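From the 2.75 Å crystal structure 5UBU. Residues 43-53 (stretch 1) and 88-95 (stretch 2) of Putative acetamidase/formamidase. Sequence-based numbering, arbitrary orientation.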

# COMPACT_ATOMS: atom_id res chain seq x y z
N TYR B 43 11.20 26.66 14.62
CA TYR B 43 12.34 27.54 14.34
C TYR B 43 11.98 28.88 13.67
O TYR B 43 12.82 29.77 13.61
CB TYR B 43 13.34 26.76 13.50
CG TYR B 43 13.63 25.39 14.08
CD1 TYR B 43 14.47 25.25 15.18
CD2 TYR B 43 13.04 24.25 13.55
CE1 TYR B 43 14.74 24.00 15.72
CE2 TYR B 43 13.30 22.99 14.09
CZ TYR B 43 14.15 22.87 15.17
OH TYR B 43 14.42 21.64 15.72
N SER B 44 10.75 29.02 13.19
CA SER B 44 10.30 30.24 12.53
C SER B 44 10.09 31.33 13.59
O SER B 44 9.65 31.03 14.71
CB SER B 44 8.94 30.03 11.85
OG SER B 44 8.70 28.69 11.44
N THR B 45 10.35 32.58 13.24
CA THR B 45 10.12 33.70 14.16
C THR B 45 8.60 33.96 14.23
O THR B 45 7.95 34.03 13.19
CB THR B 45 10.81 34.99 13.69
OG1 THR B 45 12.21 34.77 13.54
CG2 THR B 45 10.58 36.12 14.69
N PRO B 46 8.04 34.09 15.44
CA PRO B 46 6.59 34.35 15.54
C PRO B 46 6.19 35.66 14.89
O PRO B 46 6.94 36.63 14.99
CB PRO B 46 6.34 34.40 17.05
CG PRO B 46 7.44 33.60 17.65
CD PRO B 46 8.64 33.82 16.76
N VAL B 47 5.03 35.67 14.24
CA VAL B 47 4.53 36.87 13.57
C VAL B 47 3.40 37.55 14.33
O VAL B 47 3.10 38.72 14.08
CB VAL B 47 4.01 36.57 12.14
CG1 VAL B 47 5.11 35.88 11.33
CG2 VAL B 47 2.72 35.75 12.17
N LEU B 48 2.78 36.82 15.26
CA LEU B 48 1.67 37.33 16.04
C LEU B 48 1.45 36.51 17.31
O LEU B 48 1.62 35.29 17.29
CB LEU B 48 0.39 37.26 15.20
CG LEU B 48 -0.94 37.66 15.84
CD1 LEU B 48 -0.94 39.14 16.25
CD2 LEU B 48 -2.07 37.36 14.87
N THR B 49 1.07 37.18 18.39
CA THR B 49 0.77 36.52 19.66
C THR B 49 -0.64 36.93 20.05
O THR B 49 -0.95 38.13 20.06
CB THR B 49 1.77 36.90 20.77
OG1 THR B 49 3.11 36.59 20.34
CG2 THR B 49 1.46 36.14 22.06
N ILE B 50 -1.48 35.95 20.34
CA ILE B 50 -2.88 36.21 20.70
C ILE B 50 -3.31 35.53 22.00
O ILE B 50 -2.63 34.63 22.50
CB ILE B 50 -3.83 35.73 19.57
CG1 ILE B 50 -3.80 34.20 19.43
CG2 ILE B 50 -3.48 36.38 18.24
CD1 ILE B 50 -4.76 33.68 18.39
N GLU B 51 -4.45 35.97 22.52
CA GLU B 51 -5.06 35.38 23.71
C GLU B 51 -6.08 34.34 23.24
O GLU B 51 -6.68 34.50 22.17
CB GLU B 51 -5.76 36.46 24.54
CG GLU B 51 -4.83 37.48 25.18
CD GLU B 51 -4.00 36.89 26.30
OE1 GLU B 51 -4.33 35.80 26.82
OE2 GLU B 51 -3.01 37.53 26.71
N PRO B 52 -6.26 33.25 24.01
CA PRO B 52 -7.27 32.28 23.60
C PRO B 52 -8.63 32.97 23.53
O PRO B 52 -9.00 33.70 24.46
CB PRO B 52 -7.24 31.24 24.72
CG PRO B 52 -5.89 31.34 25.31
CD PRO B 52 -5.51 32.79 25.20
N GLY B 53 -9.34 32.78 22.43
CA GLY B 53 -10.65 33.40 22.23
C GLY B 53 -10.60 34.52 21.21
O GLY B 53 -11.63 34.92 20.71
N ASN B 88 1.00 31.20 6.48
CA ASN B 88 0.88 32.34 7.39
C ASN B 88 1.22 31.74 8.75
O ASN B 88 0.94 30.56 9.00
CB ASN B 88 -0.52 32.93 7.40
CG ASN B 88 -0.74 33.93 6.30
OD1 ASN B 88 -1.39 33.64 5.31
ND2 ASN B 88 -0.15 35.10 6.44
N GLY B 89 1.81 32.54 9.63
CA GLY B 89 2.19 32.06 10.96
C GLY B 89 3.70 32.10 11.12
O GLY B 89 4.41 32.54 10.22
N PRO B 90 4.20 31.61 12.25
CA PRO B 90 3.41 31.03 13.32
C PRO B 90 2.71 32.03 14.24
O PRO B 90 3.27 33.08 14.56
CB PRO B 90 4.45 30.25 14.14
CG PRO B 90 5.72 30.95 13.90
CD PRO B 90 5.64 31.57 12.54
N ILE B 91 1.49 31.69 14.64
CA ILE B 91 0.69 32.48 15.56
C ILE B 91 0.88 31.85 16.93
O ILE B 91 0.78 30.63 17.05
CB ILE B 91 -0.79 32.47 15.16
CG1 ILE B 91 -0.95 33.05 13.75
CG2 ILE B 91 -1.63 33.26 16.17
CD1 ILE B 91 -2.37 33.08 13.22
N MSE B 92 1.13 32.65 17.96
CA MSE B 92 1.33 32.13 19.32
C MSE B 92 0.11 32.33 20.16
O MSE B 92 -0.48 33.41 20.15
CB MSE B 92 2.49 32.85 20.00
CG MSE B 92 3.74 32.94 19.12
SE MSE B 92 4.54 31.16 18.83
CE MSE B 92 5.53 30.95 20.53
N ILE B 93 -0.30 31.28 20.88
CA ILE B 93 -1.46 31.36 21.75
C ILE B 93 -0.92 31.39 23.18
O ILE B 93 -0.21 30.47 23.60
CB ILE B 93 -2.46 30.20 21.55
CG1 ILE B 93 -3.06 30.20 20.13
CG2 ILE B 93 -3.61 30.31 22.55
CD1 ILE B 93 -2.11 29.83 19.02
N ASN B 94 -1.26 32.45 23.91
CA ASN B 94 -0.81 32.64 25.28
C ASN B 94 -1.31 31.52 26.20
O ASN B 94 -2.51 31.32 26.35
CB ASN B 94 -1.31 34.01 25.80
CG ASN B 94 -0.74 34.37 27.16
OD1 ASN B 94 0.13 33.69 27.68
ND2 ASN B 94 -1.20 35.47 27.72
N GLY B 95 -0.35 30.81 26.82
CA GLY B 95 -0.64 29.71 27.74
C GLY B 95 -0.55 28.31 27.14
O GLY B 95 -0.50 27.33 27.88

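The apolar centre of this contact lies on the face of the sheet that carries Leu 48, Ile 50, Ile 91 and Ile 93. Ile 50, buried, reaches both isoleucines of the neighbouring strand: its CD1 lies 3.9 Å from CG2 of Ile 91, and its CG1 lies 4.1 Å from CG1 of Ile 93. With chi1 in p and chi2 in t, its side chain thus bridges two residues that point to the same side of their strand. Leu 48 adds a looser contact, its CD2 4.3 Å from CG2 of Ile 91. Beyond the end of strand 48-50, Pro 52 extends the apolar surface, its CG 3.7 Å from CG2 of Ile 93.

Thr 49 and Met 92, a selenomethionine, point to the other face. Their CA atoms are 4.4 Å apart, the closest pairing in the register, and OG1 of Thr 49 comes within 3.8 Å of CB of Met 92. The Met 92 side chain, m at all three chi angles, also packs against the loop that leads into strand 48-50, where CB of Pro 46 is 3.6 Å from CG of Met 92.

Between the two faces runs the backbone ladder. The strands are parallel, their N-to-C directions 28° apart, and the hydrogen bonds alternate in direction as parallel pairing requires. N of Met 92 donates to O of Leu 48 (2.8 Å), N of Ile 50 donates to O of Met 92 (2.7 Å), and N of Asn 94 donates to O of Ile 50 (2.9 Å). Met 92 therefore uses both its amide and its carbonyl toward stretch 1, and Ile 50 does the same toward stretch 2. All three bonds are nearly straight, with angles at hydrogen of 167° to 174°. Longer CA-H...O contacts accompany them: CA of Ile 91 is 3.4 Å from O of Leu 48, CA of Thr 49 is 3.4 Å from O of Met 92, and CA of Ile 93 is 3.6 Å from O of Ile 50.

Toward the N-terminal side of stretch 1, N of Val 47 donates to O of Pro 90 at 3.1 Å, tying the loop to the strand. Pro 90, preceded by a cis peptide bond, fits its ring against this loop: its CD is 3.4 Å from O of Thr 45 and 3.7 Å from CB of Ser 44. Val 47 also places CG1 3.6 Å from O of Gly 89, whose backbone angles by themselves call for glycine.

The polar edge lies at the opposite end of the ladder. CA-to-CB of Asn 94 points toward stretch 1, whereas that of Glu 51 points away; the Glu 51 chain, m at chi1 and chi2, nevertheless brings its carboxylate nearer. There ND2 of Asn 94 donates to OE2 of Glu 51 at 2.9 Å, a side-chain hydrogen bond that follows directly on the backbone bond donated by N of Asn 94.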